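Local structure of sulfatase (Bacteroides fragilis CAG:558, 6USS) at residues 81-86 against 421-426; 442-447 against 488-493; 228-233 against 267-272. The protein probably hydrolyses aryl sulfate esters as a calcium-dependent member of the sulfatase family in a human gut bacterium. The protein carries 1 engineered substitution. All blocks are in the same frame, centred on the assembly; numbering follows the deposited sequence.

Contact 1 (81-86 against 421-426)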
# COMPACT_ATOMS: atom_id res chain seq x y z
N GLN A 81 15.46 31.05 -4.29
CA GLN A 81 15.10 30.99 -5.71
C GLN A 81 14.70 29.56 -6.10
O GLN A 81 15.23 28.97 -7.04
CB GLN A 81 16.24 31.53 -6.57
CG GLN A 81 15.77 32.36 -7.74
CD GLN A 81 16.90 33.08 -8.50
OE1 GLN A 81 16.65 34.02 -9.26
NE2 GLN A 81 18.14 32.65 -8.29
N ALA A 82 13.72 28.99 -5.39
CA ALA A 82 13.21 27.65 -5.67
C ALA A 82 11.92 27.73 -6.48
O ALA A 82 11.01 28.49 -6.14
CB ALA A 82 12.96 26.88 -4.37
N TYR A 83 11.82 26.92 -7.55
CA TYR A 83 10.69 26.97 -8.47
C TYR A 83 9.88 25.67 -8.50
O TYR A 83 10.42 24.57 -8.42
CB TYR A 83 11.17 27.29 -9.90
CG TYR A 83 11.70 28.69 -10.00
CD1 TYR A 83 10.85 29.79 -9.93
CD2 TYR A 83 13.07 28.93 -10.12
CE1 TYR A 83 11.35 31.09 -9.99
CE2 TYR A 83 13.57 30.22 -10.18
CZ TYR A 83 12.70 31.30 -10.11
OH TYR A 83 13.22 32.57 -10.17
N ALA A 84 8.57 25.83 -8.64
CA ALA A 84 7.61 24.79 -8.98
C ALA A 84 6.91 25.18 -10.28
O ALA A 84 7.32 26.13 -10.95
CB ALA A 84 6.61 24.59 -7.84
N SER A 85 5.86 24.45 -10.66
CA SER A 85 4.95 24.97 -11.67
C SER A 85 3.87 25.82 -11.01
O SER A 85 3.79 25.91 -9.78
CB SER A 85 4.33 23.84 -12.51
OG SER A 85 5.32 23.12 -13.24
N SER A 86 3.05 26.46 -11.83
CA SER A 86 2.10 27.43 -11.29
C SER A 86 0.79 26.80 -10.84
O SER A 86 -0.08 27.52 -10.34
CB SER A 86 1.83 28.55 -12.31
OG SER A 86 1.23 28.05 -13.48
N ARG A 421 22.38 26.06 -16.42
CA ARG A 421 21.19 25.23 -16.53
C ARG A 421 19.96 26.04 -16.97
O ARG A 421 19.66 27.09 -16.39
CB ARG A 421 20.90 24.54 -15.20
CG ARG A 421 19.61 23.77 -15.20
CD ARG A 421 19.50 22.94 -13.93
NE ARG A 421 18.41 21.98 -14.04
CZ ARG A 421 17.65 21.60 -13.03
NH1 ARG A 421 17.89 22.09 -11.82
NH2 ARG A 421 16.68 20.72 -13.23
N SER A 422 19.25 25.52 -17.97
CA SER A 422 17.95 26.05 -18.35
C SER A 422 16.85 25.42 -17.48
O SER A 422 16.84 24.21 -17.25
CB SER A 422 17.66 25.77 -19.83
OG SER A 422 18.28 26.69 -20.71
N LEU A 423 15.90 26.24 -17.03
CA LEU A 423 14.67 25.74 -16.40
C LEU A 423 13.50 25.92 -17.37
O LEU A 423 13.44 26.92 -18.10
CB LEU A 423 14.38 26.47 -15.09
CG LEU A 423 15.42 26.42 -13.98
CD1 LEU A 423 14.82 27.07 -12.75
CD2 LEU A 423 15.87 24.99 -13.69
N TYR A 424 12.56 24.98 -17.37
CA TYR A 424 11.46 25.03 -18.33
C TYR A 424 10.08 24.85 -17.70
O TYR A 424 9.88 23.98 -16.84
CB TYR A 424 11.64 23.97 -19.39
CG TYR A 424 12.96 23.99 -20.09
CD1 TYR A 424 13.98 23.13 -19.70
CD2 TYR A 424 13.18 24.82 -21.19
CE1 TYR A 424 15.18 23.12 -20.34
CE2 TYR A 424 14.39 24.81 -21.85
CZ TYR A 424 15.39 23.95 -21.42
OH TYR A 424 16.60 23.93 -22.07
N TRP A 425 9.12 25.64 -18.17
CA TRP A 425 7.71 25.43 -17.88
C TRP A 425 6.92 25.36 -19.18
O TRP A 425 7.24 26.04 -20.16
CB TRP A 425 7.12 26.54 -17.02
CG TRP A 425 7.77 26.79 -15.71
CD1 TRP A 425 7.26 26.49 -14.48
CD2 TRP A 425 9.02 27.46 -15.49
NE1 TRP A 425 8.12 26.92 -13.50
CE2 TRP A 425 9.21 27.51 -14.09
CE3 TRP A 425 9.99 28.02 -16.33
CZ2 TRP A 425 10.34 28.10 -13.51
CZ3 TRP A 425 11.11 28.59 -15.75
CH2 TRP A 425 11.28 28.63 -14.36
N ASN A 426 5.87 24.54 -19.17
CA ASN A 426 4.93 24.49 -20.29
C ASN A 426 3.52 24.41 -19.75
O ASN A 426 3.19 23.47 -19.01
CB ASN A 426 5.20 23.31 -21.22
CG ASN A 426 4.45 23.45 -22.52
OD1 ASN A 426 4.20 24.56 -22.97
ND2 ASN A 426 4.06 22.34 -23.12
O HOH W 1 4.95 24.11 -15.94
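The indole of W425 reaches across to the backbone at A84: NE1 donates to A84 O at 2.8 Å with an N-H...O angle of 159°, and the oxygen lies practically in the indole plane, which helps to set the turn of the ring. The CB of W425 points toward the other segment, and chi1 (-57°) puts CG anti to the carbonyl carbon, beside the backbone N. The second contact of this ring is aromatic. Its six-membered part presents an edge to the face of Y83 in a T-shaped pair, centroids 5.6 Å apart and planes at 90°; CZ2 of W425 also sits 3.8 Å from Y83 CB. The two segments belong to different sheets: 81-86 leaves strand 77-83 of the large mixed sheet of the alkaline-phosphatase-like fold, and 421-426 runs into strand 422-427, at one edge of the small antiparallel sheet within this chain. Just beyond S86 comes C88, an engineered residue and a calcium ligand, at the position predicted to carry the oxoalanine of the native enzyme. Apolar contact continues along the strand, where L423 CD1 meets Y83 CD2 at 3.7 Å and the two side chains cross at about a right angle. The Y83 hydroxyl is hydrogen-bonded to E353 OE1. At the far end S85 CA lies 3.9 Å from W425 CD1, near the indole plane, and a water 2.9 Å from S85 OG accepts a weak bond from N426 N.

Contact 2 (442-447 against 488-493)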
# COMPACT_ATOMS: atom_id res chain seq x y z
N CYS A 442 4.70 28.90 -22.57
CA CYS A 442 5.87 28.18 -22.10
C CYS A 442 6.93 29.19 -21.71
O CYS A 442 6.95 30.32 -22.21
CB CYS A 442 6.42 27.21 -23.17
SG CYS A 442 6.39 27.93 -24.80
N THR A 443 7.82 28.77 -20.83
CA THR A 443 8.79 29.65 -20.22
C THR A 443 10.13 28.94 -20.14
O THR A 443 10.17 27.74 -19.80
CB THR A 443 8.34 30.05 -18.81
OG1 THR A 443 7.06 30.68 -18.90
CG2 THR A 443 9.32 31.02 -18.20
N VAL A 444 11.21 29.66 -20.43
CA VAL A 444 12.55 29.21 -20.07
C VAL A 444 13.22 30.27 -19.19
O VAL A 444 13.12 31.47 -19.45
CB VAL A 444 13.41 28.90 -21.31
CG1 VAL A 444 13.53 30.15 -22.23
CG2 VAL A 444 14.79 28.40 -20.87
N ARG A 445 13.90 29.80 -18.14
CA ARG A 445 14.78 30.61 -17.32
C ARG A 445 16.20 30.09 -17.48
O ARG A 445 16.42 28.87 -17.47
CB ARG A 445 14.38 30.54 -15.85
CG ARG A 445 15.36 31.19 -14.91
CD ARG A 445 15.39 32.70 -15.09
NE ARG A 445 16.33 33.31 -14.16
CZ ARG A 445 16.14 33.42 -12.84
NH1 ARG A 445 15.03 32.98 -12.26
NH2 ARG A 445 17.08 33.97 -12.09
N LYS A 446 17.16 31.00 -17.65
CA LYS A 446 18.55 30.58 -17.85
C LYS A 446 19.43 31.75 -17.44
O LYS A 446 19.38 32.80 -18.07
CB LYS A 446 18.80 30.18 -19.29
CG LYS A 446 20.24 29.78 -19.61
CD LYS A 446 20.55 30.04 -21.09
CE LYS A 446 21.30 28.88 -21.77
NZ LYS A 446 22.22 28.14 -20.86
N GLY A 447 20.23 31.56 -16.40
CA GLY A 447 21.01 32.68 -15.89
C GLY A 447 20.08 33.75 -15.35
O GLY A 447 19.13 33.47 -14.61
N LYS A 488 14.89 29.51 -29.22
CA LYS A 488 15.35 28.24 -29.76
C LYS A 488 15.61 27.24 -28.64
O LYS A 488 15.28 26.06 -28.76
CB LYS A 488 16.60 28.48 -30.61
CG LYS A 488 17.14 27.27 -31.37
CD LYS A 488 16.05 26.54 -32.18
CE LYS A 488 15.93 26.98 -33.65
NZ LYS A 488 15.35 25.89 -34.50
N ASP A 489 16.21 27.71 -27.54
CA ASP A 489 16.43 26.88 -26.37
C ASP A 489 15.11 26.21 -25.95
O ASP A 489 15.03 24.98 -25.85
CB ASP A 489 17.01 27.74 -25.24
CG ASP A 489 17.49 26.93 -24.03
OD1 ASP A 489 17.13 25.75 -23.92
OD2 ASP A 489 18.21 27.48 -23.16
N LEU A 490 14.06 27.02 -25.77
CA LEU A 490 12.76 26.51 -25.36
C LEU A 490 12.18 25.55 -26.40
O LEU A 490 11.82 24.42 -26.09
CB LEU A 490 11.81 27.70 -25.12
CG LEU A 490 10.47 27.58 -24.38
CD1 LEU A 490 10.55 26.64 -23.19
CD2 LEU A 490 9.97 28.97 -23.94
N GLY A 491 12.12 26.00 -27.66
CA GLY A 491 11.51 25.18 -28.69
C GLY A 491 12.15 23.82 -28.81
O GLY A 491 11.46 22.79 -28.89
N ASN A 492 13.49 23.78 -28.81
CA ASN A 492 14.18 22.51 -28.93
C ASN A 492 13.82 21.58 -27.79
O ASN A 492 13.50 20.41 -28.01
CB ASN A 492 15.69 22.74 -28.96
CG ASN A 492 16.17 23.23 -30.29
OD1 ASN A 492 15.52 23.01 -31.32
ND2 ASN A 492 17.30 23.93 -30.28
N TYR A 493 13.82 22.11 -26.56
CA TYR A 493 13.53 21.30 -25.38
C TYR A 493 12.09 20.77 -25.41
O TYR A 493 11.86 19.58 -25.15
CB TYR A 493 13.77 22.10 -24.11
CG TYR A 493 13.53 21.26 -22.88
CD1 TYR A 493 14.54 20.45 -22.37
CD2 TYR A 493 12.29 21.23 -22.27
CE1 TYR A 493 14.32 19.67 -21.26
CE2 TYR A 493 12.06 20.44 -21.16
CZ TYR A 493 13.08 19.66 -20.66
OH TYR A 493 12.86 18.87 -19.55
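The D489 carboxylate, which faces K446, is gripped by two hydroxyls of strand 422-427: Y424 OH bonds to OD1 and S422 OG to OD2. K446 meets it through its aliphatic part, CE lying 3.7 Å from D489 OD2. Its ammonium stops short, with NZ 4.7 Å from OD2, and makes a weak bond to G420 O instead; the opposite charges are near but not in contact. No hydrogen bond crosses between the two segments, and the apolar contact falls to L490. Its CG stands anti to the backbone N (chi1 -166°), and the two methyls lie against successive carbonyls of the strand, CD1 3.6 Å from T443 O and CD2 3.7 Å from C442 O. CD2 also touches C442 SG at 3.8 Å. V444 and L490 slide past each other in opposite directions, V444 CB and L490 CD1 being 4.1 Å apart. T443 and R445 point away from the helix; R445 NE bonds to G447 O at 2.8 Å. The axes of the segments 442-446 and 488-493 approach to 8.4 Å, their directions 120° apart. Helix 480-496 thus lies on one face of the four-stranded antiparallel sheet of the C-terminal part, across strand 441-446, an inner strand paired with 422-427 and 449-454, while R445, on the other face, reaches Q81 at strand 77-83 through NH2.

Contact 3 (228-233 against 267-272)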
# COMPACT_ATOMS: atom_id res chain seq x y z
N ASP A 228 -14.56 20.25 16.76
CA ASP A 228 -13.96 21.49 16.27
C ASP A 228 -12.49 21.32 15.88
O ASP A 228 -11.71 22.28 15.99
CB ASP A 228 -14.14 22.62 17.29
CG ASP A 228 -13.32 22.42 18.57
OD1 ASP A 228 -12.77 21.30 18.78
OD2 ASP A 228 -13.23 23.38 19.36
N THR A 229 -12.09 20.13 15.44
CA THR A 229 -10.72 19.92 14.95
C THR A 229 -10.61 20.45 13.52
O THR A 229 -11.19 19.88 12.59
CB THR A 229 -10.34 18.44 15.03
OG1 THR A 229 -10.55 17.93 16.35
CG2 THR A 229 -8.87 18.25 14.66
N PHE A 230 -9.90 21.57 13.36
CA PHE A 230 -9.49 22.08 12.05
C PHE A 230 -8.65 21.02 11.31
O PHE A 230 -7.87 20.29 11.92
CB PHE A 230 -8.67 23.37 12.24
CG PHE A 230 -8.85 24.38 11.13
CD1 PHE A 230 -10.05 25.06 10.98
CD2 PHE A 230 -7.82 24.64 10.24
CE1 PHE A 230 -10.22 25.99 9.97
CE2 PHE A 230 -7.99 25.56 9.23
CZ PHE A 230 -9.19 26.24 9.10
N VAL A 231 -8.81 20.95 9.98
CA VAL A 231 -8.30 19.78 9.24
C VAL A 231 -6.78 19.70 9.32
O VAL A 231 -6.21 18.60 9.41
CB VAL A 231 -8.80 19.77 7.78
CG1 VAL A 231 -8.12 20.82 6.94
CG2 VAL A 231 -8.56 18.39 7.18
N SER A 232 -6.09 20.85 9.30
CA SER A 232 -4.64 20.87 9.47
C SER A 232 -4.23 20.29 10.81
O SER A 232 -3.13 19.73 10.93
CB SER A 232 -4.10 22.30 9.34
OG SER A 232 -4.73 22.98 8.26
N GLU A 233 -5.07 20.47 11.84
CA GLU A 233 -4.81 19.86 13.14
C GLU A 233 -5.03 18.35 13.07
O GLU A 233 -4.18 17.57 13.54
CB GLU A 233 -5.70 20.49 14.21
CG GLU A 233 -5.46 20.03 15.66
CD GLU A 233 -4.02 20.24 16.14
OE1 GLU A 233 -3.36 21.22 15.71
OE2 GLU A 233 -3.53 19.41 16.94
N ASP A 267 -11.57 28.98 5.02
CA ASP A 267 -12.37 28.89 6.24
C ASP A 267 -11.64 29.54 7.41
O ASP A 267 -10.41 29.58 7.46
CB ASP A 267 -12.68 27.44 6.58
CG ASP A 267 -13.70 26.81 5.63
OD1 ASP A 267 -14.60 27.53 5.15
OD2 ASP A 267 -13.60 25.59 5.36
N LYS A 268 -12.40 30.03 8.38
CA LYS A 268 -11.82 30.68 9.54
C LYS A 268 -11.39 29.65 10.58
O LYS A 268 -12.17 28.77 10.96
CB LYS A 268 -12.80 31.66 10.18
CG LYS A 268 -12.93 32.98 9.43
CD LYS A 268 -14.35 33.51 9.49
CE LYS A 268 -14.63 34.45 8.33
NZ LYS A 268 -14.62 35.84 8.84
N ASP A 269 -10.15 29.76 11.03
CA ASP A 269 -9.63 28.95 12.13
C ASP A 269 -9.74 29.80 13.39
O ASP A 269 -8.95 30.73 13.59
CB ASP A 269 -8.19 28.53 11.84
CG ASP A 269 -7.67 27.49 12.84
OD1 ASP A 269 -8.24 27.34 13.94
OD2 ASP A 269 -6.67 26.83 12.51
N LYS A 270 -10.74 29.49 14.22
CA LYS A 270 -10.99 30.27 15.43
C LYS A 270 -9.76 30.36 16.34
O LYS A 270 -9.62 31.34 17.07
CB LYS A 270 -12.18 29.69 16.19
CG LYS A 270 -12.06 28.18 16.48
CD LYS A 270 -13.38 27.55 16.97
CE LYS A 270 -13.12 26.28 17.76
NZ LYS A 270 -14.39 25.69 18.27
N ARG A 271 -8.85 29.38 16.27
CA ARG A 271 -7.64 29.43 17.09
C ARG A 271 -6.83 30.70 16.85
O ARG A 271 -6.12 31.16 17.74
CB ARG A 271 -6.77 28.21 16.80
CG ARG A 271 -7.44 26.90 17.14
CD ARG A 271 -6.52 25.73 16.92
NE ARG A 271 -6.31 25.48 15.50
CZ ARG A 271 -5.46 24.58 15.02
NH1 ARG A 271 -4.73 23.84 15.84
NH2 ARG A 271 -5.33 24.42 13.72
N PHE A 272 -6.91 31.27 15.66
CA PHE A 272 -6.05 32.41 15.34
C PHE A 272 -6.79 33.58 14.73
O PHE A 272 -6.22 34.67 14.65
CB PHE A 272 -4.93 31.97 14.38
CG PHE A 272 -4.38 30.61 14.69
CD1 PHE A 272 -3.57 30.41 15.80
CD2 PHE A 272 -4.67 29.53 13.87
CE1 PHE A 272 -3.05 29.15 16.09
CE2 PHE A 272 -4.15 28.26 14.15
CZ PHE A 272 -3.34 28.08 15.26
O HOH W 2 -2.73 23.18 12.93
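The carboxylate of D269 lies stacked over the ring of F230, their planes only 19° apart. CB of D269 stands above the ring centre, 3.7 Å from the centroid, in a CH-pi contact, while OD2 is offset toward the rim and comes within 3.4 Å of F230 CD2. R271 holds that carboxylate flat by gripping it side-on: NE donates to D269 OD1 at 3.1 Å with an N-H...O angle of 164°, and NH2 to D269 OD2 at 3.0 Å, each oxygen using its syn lone pair. D269 OD1 also takes the backbone N of R271 from above the carboxylate plane. The guanidinium then turns its third nitrogen to E233, R271 NH1 standing 3.0 Å from E233 OE1. Here the two flat groups are almost perpendicular (82°), and NH1 approaches from above the carboxylate plane; K297 is a second cationic partner of the same oxygen. A water accepts from R271 NH2, and CZ of F272 lies over one face of the guanidinium, offset toward its rim. Farther out, K270, its chain extended beyond CG, brings NZ to D228 OD2 at 2.8 Å, crossing that side chain at about a right angle; D228 OD2 accepts with its anti lone pair. F230 itself is the N-cap residue of helix 231-247, and its ring also meets Y198. The loop side is an Asx turn headed by D269 just before helix 273-279, and E233, D269 and R271 form a salt-bridge network that ties this turn to the first turn of helix 231-247.

In the fold
From the N terminus, contact 1 opens first, where strand 77-83 of the large mixed sheet runs out toward the calcium site. Contact 3 opens and closes inside that long loop, joining the start of helix 231-247 to the loop between strand 253-258 and helix 273-279; its centre is about 33 Å from that of contact 1, on the opposite side of the chain's centre. Contact 1 closes at 421-426, at the first strand of the small sheet. Contact 2 follows in series, linking the next strand to helix 480-496. Contacts 1 and 2 touch through adjacent strands, and large sheet, small sheet and C-terminal helix are joined in succession; none of the three contacts cross.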